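Local coordinates for oligopeptide-binding protein appA (Bacillus subtilis, PDB 1XOC) that binds oligopeptides as the substrate-binding component of an ABC permease that imports them and can replace the Opp system in sporulation and competence, at residues 55-60 with 151-156; 68-73 with 82-87; 276-281 with 358-363. One frame throughout, in Å; residues are numbered along the deposited sequence.

Contact 1: residues 55-60 with 151-156; sequences FLTKTD and NALDST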
ATOM      1  N   PHE A  55      -1.486  13.600  11.682  1.00 29.12           N
ATOM      2  CA  PHE A  55      -1.820  12.296  12.249  1.00 28.38           C
ATOM      3  C   PHE A  55      -1.396  12.301  13.714  1.00 28.93           C
ATOM      4  O   PHE A  55      -0.390  12.907  14.084  1.00 29.41           O
ATOM      5  CB  PHE A  55      -1.050  11.202  11.492  1.00 29.22           C
ATOM      6  CG  PHE A  55      -1.317  11.232   9.971  1.00 28.47           C
ATOM      7  CD1 PHE A  55      -2.200  10.337   9.350  1.00 31.42           C
ATOM      8  CD2 PHE A  55      -0.656  12.153   9.188  1.00 29.70           C
ATOM      9  CE1 PHE A  55      -2.437  10.444   7.961  1.00 31.20           C
ATOM     10  CE2 PHE A  55      -0.924  12.232   7.800  1.00 28.57           C
ATOM     11  CZ  PHE A  55      -1.761  11.386   7.237  1.00 31.67           C
ATOM     12  N   LEU A  56      -2.149  11.593  14.546  1.00 28.81           N
ATOM     13  CA  LEU A  56      -1.848  11.564  15.950  1.00 29.00           C
ATOM     14  C   LEU A  56      -0.440  11.007  16.209  1.00 28.80           C
ATOM     15  O   LEU A  56       0.287  11.458  17.114  1.00 29.31           O
ATOM     16  CB  LEU A  56      -2.895  10.742  16.716  1.00 29.73           C
ATOM     17  CG  LEU A  56      -4.232  11.483  16.837  1.00 28.51           C
ATOM     18  CD1 LEU A  56      -5.315  10.561  17.417  1.00 29.65           C
ATOM     19  CD2 LEU A  56      -4.129  12.807  17.590  1.00 29.31           C
ATOM     20  N   THR A  57      -0.046   9.989  15.450  1.00 27.15           N
ATOM     21  CA  THR A  57       1.281   9.373  15.561  1.00 28.36           C
ATOM     22  C   THR A  57       1.917   9.254  14.197  1.00 28.39           C
ATOM     23  O   THR A  57       1.244   9.469  13.172  1.00 28.69           O
ATOM     24  CB  THR A  57       1.230   7.967  16.163  1.00 28.78           C
ATOM     25  OG1 THR A  57       0.375   7.160  15.330  1.00 29.03           O
ATOM     26  CG2 THR A  57       0.731   7.988  17.614  1.00 29.54           C
ATOM     27  N   LYS A  58       3.166   8.849  14.145  1.00 30.20           N
ATOM     28  CA  LYS A  58       3.931   8.687  12.922  1.00 31.73           C
ATOM     29  C   LYS A  58       4.925   7.570  13.153  1.00 31.62           C
ATOM     30  O   LYS A  58       5.584   7.531  14.194  1.00 31.46           O
ATOM     31  CB  LYS A  58       4.670   9.993  12.614  1.00 33.30           C
ATOM     32  CG  LYS A  58       5.516  10.024  11.398  1.00 36.31           C
ATOM     33  CD  LYS A  58       6.289  11.368  11.325  1.00 38.12           C
ATOM     34  CE  LYS A  58       5.537  12.466  10.619  1.00 43.31           C
ATOM     35  NZ  LYS A  58       6.299  13.779  10.657  1.00 42.17           N
ATOM     36  N   THR A  59       5.033   6.647  12.211  1.00 31.58           N
ATOM     37  CA  THR A  59       5.982   5.556  12.310  1.00 31.35           C
ATOM     38  C   THR A  59       7.256   5.971  11.593  1.00 31.46           C
ATOM     39  O   THR A  59       7.224   6.385  10.409  1.00 31.27           O
ATOM     40  CB  THR A  59       5.393   4.223  11.802  1.00 31.79           C
ATOM     41  OG1 THR A  59       4.328   3.827  12.679  1.00 33.26           O
ATOM     42  CG2 THR A  59       6.404   3.135  11.740  1.00 31.95           C
ATOM     43  N   ASP A  60       8.367   5.932  12.326  1.00 31.34           N
ATOM     44  CA  ASP A  60       9.611   6.457  11.815  1.00 32.78           C
ATOM     45  C   ASP A  60      10.368   5.450  10.952  1.00 31.52           C
ATOM     46  O   ASP A  60       9.874   4.343  10.676  1.00 30.57           O
ATOM     47  CB  ASP A  60      10.451   7.050  12.943  1.00 32.65           C
ATOM     48  CG  ASP A  60      11.091   6.024  13.797  1.00 32.79           C
ATOM     49  OD1 ASP A  60      11.021   4.826  13.460  1.00 31.37           O
ATOM     50  OD2 ASP A  60      11.725   6.392  14.834  1.00 35.70           O
ATOM     51  N   ASN A 151      -1.464   1.076  14.008  1.00 30.72           N
ATOM     52  CA  ASN A 151      -1.857   1.388  12.616  1.00 31.40           C
ATOM     53  C   ASN A 151      -2.911   2.491  12.472  1.00 30.84           C
ATOM     54  O   ASN A 151      -2.764   3.382  11.640  1.00 33.49           O
ATOM     55  CB  ASN A 151      -2.289   0.116  11.877  1.00 31.91           C
ATOM     56  CG  ASN A 151      -1.130  -0.759  11.461  1.00 37.19           C
ATOM     57  OD1 ASN A 151      -0.024  -0.278  11.176  1.00 44.86           O
ATOM     58  ND2 ASN A 151      -1.375  -2.081  11.413  1.00 41.28           N
ATOM     59  N   ALA A 152      -3.967   2.462  13.279  1.00 29.64           N
ATOM     60  CA  ALA A 152      -5.035   3.440  13.134  1.00 29.80           C
ATOM     61  C   ALA A 152      -4.535   4.837  13.422  1.00 29.40           C
ATOM     62  O   ALA A 152      -4.844   5.791  12.695  1.00 28.90           O
ATOM     63  CB  ALA A 152      -6.267   3.130  14.007  1.00 30.57           C
ATOM     64  N   LEU A 153      -3.758   4.986  14.496  1.00 29.57           N
ATOM     65  CA  LEU A 153      -3.282   6.312  14.920  1.00 29.24           C
ATOM     66  C   LEU A 153      -2.376   7.005  13.903  1.00 29.60           C
ATOM     67  O   LEU A 153      -2.358   8.250  13.840  1.00 31.01           O
ATOM     68  CB  LEU A 153      -2.574   6.225  16.303  1.00 28.69           C
ATOM     69  CG  LEU A 153      -3.539   5.883  17.410  1.00 28.40           C
ATOM     70  CD1 LEU A 153      -2.746   5.719  18.709  1.00 29.20           C
ATOM     71  CD2 LEU A 153      -4.613   6.879  17.607  1.00 30.25           C
ATOM     72  N   ASP A 154      -1.583   6.249  13.157  1.00 30.64           N
ATOM     73  CA  ASP A 154      -0.665   6.899  12.218  1.00 31.38           C
ATOM     74  C   ASP A 154      -1.255   6.932  10.817  1.00 31.71           C
ATOM     75  O   ASP A 154      -0.681   7.580   9.957  1.00 33.05           O
ATOM     76  CB  ASP A 154       0.735   6.318  12.188  1.00 34.63           C
ATOM     77  CG  ASP A 154       0.775   4.885  11.869  1.00 36.76           C
ATOM     78  OD1 ASP A 154       1.915   4.350  11.755  1.00 45.37           O
ATOM     79  OD2 ASP A 154      -0.282   4.236  11.786  1.00 42.85           O
ATOM     80  N   SER A 155      -2.358   6.225  10.609  1.00 31.35           N
ATOM     81  CA  SER A 155      -3.005   6.138   9.268  1.00 31.60           C
ATOM     82  C   SER A 155      -4.161   7.073   9.059  1.00 32.20           C
ATOM     83  O   SER A 155      -4.592   7.288   7.902  1.00 34.07           O
ATOM     84  CB  SER A 155      -3.500   4.721   9.049  1.00 32.88           C
ATOM     85  OG  SER A 155      -2.421   3.816   9.118  1.00 35.53           O
ATOM     86  N   THR A 156      -4.665   7.652  10.147  1.00 30.13           N
ATOM     87  CA  THR A 156      -5.875   8.440  10.124  1.00 29.38           C
ATOM     88  C   THR A 156      -5.587   9.947  10.082  1.00 29.81           C
ATOM     89  O   THR A 156      -5.241  10.566  11.093  1.00 30.08           O
ATOM     90  CB  THR A 156      -6.791   8.119  11.282  1.00 28.71           C
ATOM     91  OG1 THR A 156      -6.949   6.699  11.367  1.00 28.15           O
ATOM     92  CG2 THR A 156      -8.190   8.795  11.130  1.00 30.47           C
TER
HETATM   93  O   HOH W   1      -4.444   9.986  13.552  1.00 15.45           O
HETATM   94  O   HOH W   2       1.575   9.182  10.409  1.00 24.56           O
HETATM   95  O   HOH W   3       3.225   6.878   9.866  1.00 21.59           O

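Contact 2: residues 68-73 with 82-87; sequences SLAESI and YDVKIK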
ATOM      1  N   SER A  68       3.045  12.569  17.014  1.00 29.83           N
ATOM      2  CA  SER A  68       3.149  13.656  16.063  1.00 30.40           C
ATOM      3  C   SER A  68       2.157  14.765  16.491  1.00 30.36           C
ATOM      4  O   SER A  68       2.556  15.678  17.208  1.00 30.34           O
ATOM      5  CB  SER A  68       2.895  13.135  14.643  1.00 30.52           C
ATOM      6  OG  SER A  68       2.998  14.190  13.695  1.00 32.46           O
ATOM      7  N   LEU A  69       0.890  14.679  16.092  1.00 30.57           N
ATOM      8  CA  LEU A  69      -0.129  15.623  16.546  1.00 31.00           C
ATOM      9  C   LEU A  69      -0.432  15.445  18.058  1.00 30.28           C
ATOM     10  O   LEU A  69      -0.737  16.410  18.773  1.00 29.84           O
ATOM     11  CB  LEU A  69      -1.391  15.489  15.703  1.00 32.25           C
ATOM     12  CG  LEU A  69      -2.562  16.409  15.968  1.00 31.93           C
ATOM     13  CD1 LEU A  69      -2.126  17.880  15.887  1.00 32.18           C
ATOM     14  CD2 LEU A  69      -3.662  16.061  14.962  1.00 32.43           C
ATOM     15  N   ALA A  70      -0.360  14.203  18.539  1.00 30.13           N
ATOM     16  CA  ALA A  70      -0.576  13.923  19.954  1.00 29.95           C
ATOM     17  C   ALA A  70       0.541  14.472  20.839  1.00 29.80           C
ATOM     18  O   ALA A  70       1.705  14.358  20.486  1.00 29.33           O
ATOM     19  CB  ALA A  70      -0.708  12.409  20.161  1.00 30.07           C
ATOM     20  N   GLU A  71       0.160  15.113  21.950  1.00 29.61           N
ATOM     21  CA  GLU A  71       1.073  15.523  23.026  1.00 31.03           C
ATOM     22  C   GLU A  71       1.404  14.335  23.904  1.00 30.03           C
ATOM     23  O   GLU A  71       2.538  14.190  24.324  1.00 30.56           O
ATOM     24  CB  GLU A  71       0.420  16.640  23.844  1.00 30.82           C
ATOM     25  CG  GLU A  71       1.341  17.337  24.784  1.00 33.34           C
ATOM     26  CD  GLU A  71       0.836  18.708  25.276  1.00 36.43           C
ATOM     27  OE1 GLU A  71      -0.116  19.317  24.705  1.00 44.97           O
ATOM     28  OE2 GLU A  71       1.427  19.193  26.259  1.00 47.19           O
ATOM     29  N   SER A  72       0.405  13.501  24.193  1.00 29.53           N
ATOM     30  CA  SER A  72       0.596  12.290  24.942  1.00 29.59           C
ATOM     31  C   SER A  72      -0.506  11.261  24.657  1.00 29.10           C
ATOM     32  O   SER A  72      -1.610  11.621  24.285  1.00 29.17           O
ATOM     33  CB  SER A  72       0.640  12.615  26.436  1.00 29.73           C
ATOM     34  OG  SER A  72      -0.613  13.103  26.833  1.00 33.09           O
ATOM     35  N   ILE A  73      -0.163   9.987  24.815  1.00 29.43           N
ATOM     36  CA  ILE A  73      -1.094   8.864  24.683  1.00 29.36           C
ATOM     37  C   ILE A  73      -0.881   7.944  25.881  1.00 28.95           C
ATOM     38  O   ILE A  73       0.248   7.506  26.177  1.00 30.32           O
ATOM     39  CB  ILE A  73      -0.800   8.064  23.466  1.00 29.30           C
ATOM     40  CG1 ILE A  73      -0.942   8.983  22.252  1.00 29.46           C
ATOM     41  CG2 ILE A  73      -1.778   6.867  23.371  1.00 29.87           C
ATOM     42  CD1 ILE A  73      -0.574   8.322  20.938  1.00 30.28           C
ATOM     43  N   TYR A  82      -7.636   4.285  25.140  1.00 26.54           N
ATOM     44  CA  TYR A  82      -6.480   5.178  24.955  1.00 27.47           C
ATOM     45  C   TYR A  82      -6.905   6.603  25.183  1.00 28.28           C
ATOM     46  O   TYR A  82      -7.805   7.072  24.557  1.00 26.33           O
ATOM     47  CB  TYR A  82      -5.889   5.043  23.542  1.00 27.00           C
ATOM     48  CG  TYR A  82      -5.311   3.695  23.311  1.00 27.00           C
ATOM     49  CD1 TYR A  82      -6.115   2.613  22.957  1.00 28.37           C
ATOM     50  CD2 TYR A  82      -3.958   3.448  23.539  1.00 24.78           C
ATOM     51  CE1 TYR A  82      -5.591   1.343  22.790  1.00 27.09           C
ATOM     52  CE2 TYR A  82      -3.436   2.200  23.344  1.00 24.19           C
ATOM     53  CZ  TYR A  82      -4.241   1.130  23.014  1.00 26.49           C
ATOM     54  OH  TYR A  82      -3.652  -0.099  22.881  1.00 30.40           O
ATOM     55  N   ASP A  83      -6.251   7.273  26.126  1.00 27.12           N
ATOM     56  CA  ASP A  83      -6.496   8.698  26.445  1.00 27.76           C
ATOM     57  C   ASP A  83      -5.442   9.519  25.745  1.00 27.73           C
ATOM     58  O   ASP A  83      -4.245   9.349  25.997  1.00 28.38           O
ATOM     59  CB  ASP A  83      -6.383   8.887  27.980  1.00 28.03           C
ATOM     60  CG  ASP A  83      -6.800  10.280  28.463  1.00 30.06           C
ATOM     61  OD1 ASP A  83      -7.372  11.069  27.656  1.00 36.53           O
ATOM     62  OD2 ASP A  83      -6.584  10.549  29.668  1.00 34.40           O
ATOM     63  N   VAL A  84      -5.881  10.387  24.829  1.00 28.41           N
ATOM     64  CA  VAL A  84      -4.989  11.108  23.936  1.00 29.64           C
ATOM     65  C   VAL A  84      -5.132  12.596  24.120  1.00 30.58           C
ATOM     66  O   VAL A  84      -6.204  13.141  24.017  1.00 30.69           O
ATOM     67  CB  VAL A  84      -5.317  10.757  22.484  1.00 30.90           C
ATOM     68  CG1 VAL A  84      -4.493  11.637  21.473  1.00 32.78           C
ATOM     69  CG2 VAL A  84      -5.094   9.284  22.226  1.00 29.66           C
ATOM     70  N   LYS A  85      -4.029  13.249  24.465  1.00 30.90           N
ATOM     71  CA  LYS A  85      -3.980  14.697  24.547  1.00 31.67           C
ATOM     72  C   LYS A  85      -3.356  15.225  23.267  1.00 30.89           C
ATOM     73  O   LYS A  85      -2.350  14.710  22.814  1.00 31.30           O
ATOM     74  CB  LYS A  85      -3.149  15.109  25.753  1.00 32.21           C
ATOM     75  CG  LYS A  85      -3.811  14.704  27.060  1.00 35.22           C
ATOM     76  CD  LYS A  85      -2.990  15.050  28.314  1.00 36.30           C
ATOM     77  CE  LYS A  85      -3.623  14.433  29.623  1.00 39.67           C
ATOM     78  NZ  LYS A  85      -3.906  12.919  29.563  1.00 41.25           N
ATOM     79  N   ILE A  86      -3.952  16.269  22.711  1.00 30.56           N
ATOM     80  CA  ILE A  86      -3.604  16.821  21.408  1.00 31.37           C
ATOM     81  C   ILE A  86      -2.803  18.098  21.624  1.00 30.29           C
ATOM     82  O   ILE A  86      -3.135  18.884  22.505  1.00 29.16           O
ATOM     83  CB  ILE A  86      -4.924  17.151  20.649  1.00 31.75           C
ATOM     84  CG1 ILE A  86      -5.776  15.866  20.448  1.00 32.58           C
ATOM     85  CG2 ILE A  86      -4.667  17.836  19.327  1.00 32.30           C
ATOM     86  CD1 ILE A  86      -7.199  16.127  19.999  1.00 35.20           C
ATOM     87  N   LYS A  87      -1.742  18.289  20.857  1.00 30.18           N
ATOM     88  CA  LYS A  87      -1.000  19.565  20.882  1.00 30.97           C
ATOM     89  C   LYS A  87      -1.918  20.761  20.614  1.00 30.98           C
ATOM     90  O   LYS A  87      -2.811  20.695  19.759  1.00 30.41           O
ATOM     91  CB  LYS A  87       0.149  19.522  19.862  1.00 31.35           C
ATOM     92  CG  LYS A  87       1.304  18.586  20.277  1.00 30.86           C
ATOM     93  CD  LYS A  87       2.332  18.514  19.183  1.00 33.16           C
ATOM     94  CE  LYS A  87       3.626  17.893  19.581  1.00 35.60           C
ATOM     95  NZ  LYS A  87       3.662  16.461  19.440  1.00 38.86           N
TER
HETATM   96  O   HOH W   4      -2.659  19.734  25.005  1.00 37.37           O
HETATM   97  O   HOH W   5      -2.633  11.324  27.511  1.00 25.13           O

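Contact 3: residues 276-281 with 358-363; sequences ELFKDK and KKFSFT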
ATOM      1  N   GLU A 276     -13.940 -19.074 -11.804  1.00 34.62           N
ATOM      2  CA  GLU A 276     -13.934 -20.533 -11.738  1.00 35.27           C
ATOM      3  C   GLU A 276     -12.537 -21.138 -11.877  1.00 34.24           C
ATOM      4  O   GLU A 276     -12.228 -22.158 -11.255  1.00 33.18           O
ATOM      5  CB  GLU A 276     -14.791 -21.113 -12.880  1.00 35.62           C
ATOM      6  CG  GLU A 276     -16.255 -20.696 -12.907  1.00 38.69           C
ATOM      7  CD  GLU A 276     -16.918 -20.936 -14.293  1.00 39.93           C
ATOM      8  OE1 GLU A 276     -17.021 -22.116 -14.728  1.00 44.68           O
ATOM      9  OE2 GLU A 276     -17.333 -19.938 -14.949  1.00 45.56           O
ATOM     10  N   LEU A 277     -11.710 -20.524 -12.726  1.00 33.53           N
ATOM     11  CA  LEU A 277     -10.384 -21.052 -13.026  1.00 32.79           C
ATOM     12  C   LEU A 277      -9.507 -21.131 -11.794  1.00 32.26           C
ATOM     13  O   LEU A 277      -8.619 -21.983 -11.721  1.00 31.98           O
ATOM     14  CB  LEU A 277      -9.684 -20.197 -14.088  1.00 32.35           C
ATOM     15  CG  LEU A 277     -10.332 -20.160 -15.485  1.00 31.99           C
ATOM     16  CD1 LEU A 277      -9.548 -19.242 -16.430  1.00 31.24           C
ATOM     17  CD2 LEU A 277     -10.491 -21.545 -16.084  1.00 33.79           C
ATOM     18  N   PHE A 278      -9.751 -20.244 -10.836  1.00 31.49           N
ATOM     19  CA  PHE A 278      -8.829 -20.074  -9.719  1.00 31.83           C
ATOM     20  C   PHE A 278      -9.409 -20.484  -8.379  1.00 31.90           C
ATOM     21  O   PHE A 278      -8.809 -20.217  -7.368  1.00 31.94           O
ATOM     22  CB  PHE A 278      -8.343 -18.619  -9.657  1.00 31.21           C
ATOM     23  CG  PHE A 278      -7.751 -18.134 -10.944  1.00 30.34           C
ATOM     24  CD1 PHE A 278      -6.739 -18.850 -11.554  1.00 28.73           C
ATOM     25  CD2 PHE A 278      -8.215 -16.978 -11.560  1.00 31.07           C
ATOM     26  CE1 PHE A 278      -6.209 -18.451 -12.753  1.00 28.86           C
ATOM     27  CE2 PHE A 278      -7.678 -16.560 -12.750  1.00 29.54           C
ATOM     28  CZ  PHE A 278      -6.667 -17.297 -13.357  1.00 29.88           C
ATOM     29  N   LYS A 279     -10.540 -21.179  -8.374  1.00 32.67           N
ATOM     30  CA  LYS A 279     -11.139 -21.600  -7.121  1.00 33.70           C
ATOM     31  C   LYS A 279     -10.415 -22.779  -6.440  1.00 34.13           C
ATOM     32  O   LYS A 279     -10.386 -22.864  -5.209  1.00 34.89           O
ATOM     33  CB  LYS A 279     -12.611 -21.933  -7.344  1.00 34.13           C
ATOM     34  CG  LYS A 279     -13.465 -20.706  -7.595  1.00 34.93           C
ATOM     35  CD  LYS A 279     -14.933 -21.093  -7.824  1.00 35.46           C
ATOM     36  CE  LYS A 279     -15.808 -19.870  -8.111  1.00 37.19           C
ATOM     37  NZ  LYS A 279     -17.219 -20.254  -8.424  1.00 38.40           N
ATOM     38  N   ASP A 280      -9.841 -23.681  -7.242  1.00 34.49           N
ATOM     39  CA  ASP A 280      -9.180 -24.890  -6.737  1.00 34.12           C
ATOM     40  C   ASP A 280      -7.771 -24.561  -6.268  1.00 33.52           C
ATOM     41  O   ASP A 280      -6.948 -24.072  -7.045  1.00 32.91           O
ATOM     42  CB  ASP A 280      -9.127 -25.955  -7.840  1.00 34.26           C
ATOM     43  CG  ASP A 280      -8.614 -27.323  -7.358  1.00 35.94           C
ATOM     44  OD1 ASP A 280      -8.221 -27.483  -6.186  1.00 38.93           O
ATOM     45  OD2 ASP A 280      -8.609 -28.265  -8.183  1.00 40.70           O
ATOM     46  N   LYS A 281      -7.495 -24.833  -4.998  1.00 33.41           N
ATOM     47  CA  LYS A 281      -6.159 -24.662  -4.431  1.00 33.35           C
ATOM     48  C   LYS A 281      -5.083 -25.356  -5.266  1.00 33.01           C
ATOM     49  O   LYS A 281      -3.998 -24.813  -5.451  1.00 31.74           O
ATOM     50  CB  LYS A 281      -6.116 -25.232  -3.014  1.00 33.52           C
ATOM     51  CG  LYS A 281      -4.742 -25.208  -2.371  1.00 34.63           C
ATOM     52  CD  LYS A 281      -4.773 -25.750  -0.945  1.00 35.26           C
ATOM     53  CE  LYS A 281      -4.513 -27.234  -0.904  1.00 38.94           C
ATOM     54  NZ  LYS A 281      -4.535 -27.761   0.484  1.00 40.59           N
ATOM     55  N   LYS A 358     -14.961 -25.822 -20.695  1.00 32.19           N
ATOM     56  CA  LYS A 358     -14.340 -24.511 -20.499  1.00 32.06           C
ATOM     57  C   LYS A 358     -12.852 -24.598 -20.808  1.00 31.21           C
ATOM     58  O   LYS A 358     -12.212 -25.581 -20.446  1.00 31.29           O
ATOM     59  CB  LYS A 358     -14.498 -24.060 -19.045  1.00 32.47           C
ATOM     60  CG  LYS A 358     -15.733 -23.209 -18.741  1.00 34.44           C
ATOM     61  CD  LYS A 358     -15.476 -22.307 -17.520  1.00 34.52           C
ATOM     62  CE  LYS A 358     -14.509 -21.153 -17.853  1.00 36.68           C
ATOM     63  NZ  LYS A 358     -13.852 -20.579 -16.647  1.00 37.54           N
ATOM     64  N   LYS A 359     -12.300 -23.563 -21.439  1.00 30.03           N
ATOM     65  CA  LYS A 359     -10.880 -23.547 -21.764  1.00 29.31           C
ATOM     66  C   LYS A 359     -10.170 -22.695 -20.736  1.00 28.17           C
ATOM     67  O   LYS A 359     -10.763 -21.767 -20.204  1.00 27.35           O
ATOM     68  CB  LYS A 359     -10.645 -23.039 -23.191  1.00 29.57           C
ATOM     69  CG  LYS A 359     -10.850 -21.550 -23.429  1.00 30.34           C
ATOM     70  CD  LYS A 359     -10.679 -21.172 -24.918  1.00 30.69           C
ATOM     71  CE  LYS A 359     -10.469 -19.650 -25.112  1.00 31.29           C
ATOM     72  NZ  LYS A 359      -9.562 -19.303 -26.264  1.00 30.97           N
ATOM     73  N   PHE A 360      -8.918 -23.026 -20.443  1.00 27.27           N
ATOM     74  CA  PHE A 360      -8.146 -22.296 -19.447  1.00 27.08           C
ATOM     75  C   PHE A 360      -7.567 -21.063 -20.140  1.00 26.53           C
ATOM     76  O   PHE A 360      -6.457 -21.093 -20.657  1.00 25.54           O
ATOM     77  CB  PHE A 360      -7.041 -23.169 -18.856  1.00 27.06           C
ATOM     78  CG  PHE A 360      -6.690 -22.827 -17.430  1.00 27.65           C
ATOM     79  CD1 PHE A 360      -6.639 -23.822 -16.467  1.00 27.81           C
ATOM     80  CD2 PHE A 360      -6.417 -21.510 -17.044  1.00 27.53           C
ATOM     81  CE1 PHE A 360      -6.315 -23.531 -15.153  1.00 28.52           C
ATOM     82  CE2 PHE A 360      -6.088 -21.218 -15.714  1.00 28.41           C
ATOM     83  CZ  PHE A 360      -6.043 -22.232 -14.779  1.00 28.79           C
ATOM     84  N   SER A 361      -8.370 -19.999 -20.151  1.00 26.26           N
ATOM     85  CA  SER A 361      -8.063 -18.746 -20.814  1.00 26.42           C
ATOM     86  C   SER A 361      -8.537 -17.594 -19.939  1.00 26.20           C
ATOM     87  O   SER A 361      -9.687 -17.593 -19.494  1.00 25.95           O
ATOM     88  CB  SER A 361      -8.811 -18.678 -22.136  1.00 26.71           C
ATOM     89  OG  SER A 361      -8.605 -17.428 -22.767  1.00 29.02           O
ATOM     90  N   PHE A 362      -7.654 -16.624 -19.702  1.00 26.60           N
ATOM     91  CA  PHE A 362      -7.986 -15.461 -18.882  1.00 26.27           C
ATOM     92  C   PHE A 362      -7.130 -14.248 -19.234  1.00 25.69           C
ATOM     93  O   PHE A 362      -6.134 -14.350 -19.936  1.00 25.63           O
ATOM     94  CB  PHE A 362      -7.838 -15.787 -17.387  1.00 26.70           C
ATOM     95  CG  PHE A 362      -6.426 -16.058 -16.956  1.00 26.90           C
ATOM     96  CD1 PHE A 362      -5.640 -15.039 -16.399  1.00 29.05           C
ATOM     97  CD2 PHE A 362      -5.880 -17.323 -17.094  1.00 28.75           C
ATOM     98  CE1 PHE A 362      -4.342 -15.292 -16.024  1.00 28.65           C
ATOM     99  CE2 PHE A 362      -4.602 -17.583 -16.727  1.00 30.32           C
ATOM    100  CZ  PHE A 362      -3.820 -16.570 -16.160  1.00 30.29           C
ATOM    101  N   THR A 363      -7.525 -13.104 -18.677  1.00 27.35           N
ATOM    102  CA  THR A 363      -6.805 -11.851 -18.834  1.00 26.90           C
ATOM    103  C   THR A 363      -6.016 -11.502 -17.555  1.00 27.54           C
ATOM    104  O   THR A 363      -6.548 -11.504 -16.423  1.00 28.24           O
ATOM    105  CB  THR A 363      -7.770 -10.729 -19.215  1.00 25.98           C
ATOM    106  OG1 THR A 363      -8.407 -11.075 -20.457  1.00 27.41           O
ATOM    107  CG2 THR A 363      -7.064  -9.376 -19.353  1.00 28.23           C
TER

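Contact 1: residues 55-60 with 151-156
Asp154 OD1 takes three bonds where the last turn of helix 147-155 lies across the edge strand 57-59 of a five-stranded antiparallel sheet, beside the bound peptide. Thr59 OG1 donates to Asp154 OD1 over 2.6 Å, nearly along the carboxylate C-O direction; the peptide backbone makes a second hydrogen bond to the same oxygen, and a water held by Thr59 N adds a weak third. Asp154 CG stands between its own N and carbonyl carbon (chi1 57°), which brings it to 3.8 Å from Thr59 OG1. An alanine here would probably leave the Thr59 hydroxyl free to turn and the peptide backbone short of a partner.

Strand and helix run at 101° to each other, so their backbones meet at few points. Thr57 N donates weakly to Leu153 O at 3.3 Å. That carbonyl also accepts from a water that accepts from Leu56 N and also donates to Thr156 O. A second water donates to both Thr57 O and Asp154 O. Apolar contact flanks this wet seam: Leu56 CD1 rests on Leu153 CD2 at 3.8 Å, with Tyr107 of helix 100-108 touching both leucines. At the helix end the Phe55 ring meets Ser155 O and Thr156 N at its edge, in plane, and its CD1 comes to 3.2 Å from Asp154 O.

Contact 2: residues 68-73 with 82-87
Lys87 runs extended as far as CE and then bends at chi4 (88°), which carries NZ to the carbonyls of 68-70: 2.6 Å from Ser68 O and 3.1 Å from Ala70 O. The ammonium donates to both: tilted from the carbonyl plane of Ser68, and well above that of Ala70. The carbonyl between them, Leu69 O, accepts from Lys87 N, so one lysine engages three consecutive carbonyls.

This is the bulged end of the antiparallel hairpin formed by strands 65-76 and 81-86. Two residues, Glu71 and Ser72, sit opposite the single Lys85, a classic beta bulge: Lys85 O accepts from Glu71 N at 2.7 Å and weakly from Ser72 N, while Lys85 N returns a bond to Ser72 O at 2.9 Å. The extra residue shifts the register by one, and the chain changes direction at Glu71.

Beyond the bulge the two faces differ. The side chains of Ile73 and Val84 run alongside in the same sense, with Ile73 CG1 4.2 Å from Val84 CG2; Ile73 CG2 touches the edge of the Tyr82 ring, and Tyr149 and Leu153 of helix 147-155 pack on Ile73. On the other face Ser72 OG lies 3.4 Å from both CB and CD of Lys85. A water links Ser72 OG, Asp83 O and Lys85 NZ, and that ammonium is paired with Asp83 OD2 at 3.6 Å and with Glu136 of the next strand. Another water donates to Glu71 OE1 and Ile86 O.

Carbonyl dipoles probably steady the charge of Lys87, which ties the two segments directly; that of Lys85 is probably offset by Asp83 on its own strand and Glu136 on strand 136-141.

Contact 3: residues 276-281 with 358-363
Lys358 NZ sits nearer to a methyl, Leu277 CD2 at 3.5 Å, than to the carboxylate of Glu276, whose OE2 lies 3.9 Å from that nitrogen in a long salt bridge. Further back along the lysine chain, Lys358 CD comes to 3.2 Å from Glu276 OE1.

Beside this charged pair, the loop leading into helix 281-289 is pressed against strand 358-367 by a small aromatic cluster. Leu277 is its wedge. Its CD2 lies over one face of the Phe360 ring, a CH-pi contact 4.2 Å from the centroid, while CD1 reaches Phe362 CB at 4.0 Å. Next to it Phe278 points its edge at the face of Phe362 in a T-shaped pair, centroids 5.1 Å apart and planes at 84°, with Phe278 CZ over the centre of the other ring. Phe360 is the middle of an inverse gamma turn that interrupts the strand. Trp344 meets Phe360 and touches Leu277, and Trp271 meets Phe278, extending the cluster.

Since the contacts are mainly apolar and aromatic, the fit of Leu277 among the rings probably matters more here than the long ion pair of Glu276 and Lys358.

Overall arrangement
Contacts 1 and 2 are neighbours, their centres 11 Å apart, and share the antiparallel sheet in which strands 57-59, 65-76 and 81-86 stand side by side. Contact 2 closes a local hairpin within the chain length that contact 1 spans; Phe55 O to Leu69 N (3.0 Å) probably joins the two by a hydrogen bond. Helix 147-155 touches strand 57-59, packs on Ile73 and Tyr82 of the hairpin, and meets the peptide with its final turn. Contact 3 follows later in the chain, across the chain's centre, about 40 Å from contact 1 and 50 Å from contact 2 between centres. There the loop leading into helix 281-289 joins strand 358-367 of the large mixed sheet, far from the sheet and helix beside the peptide.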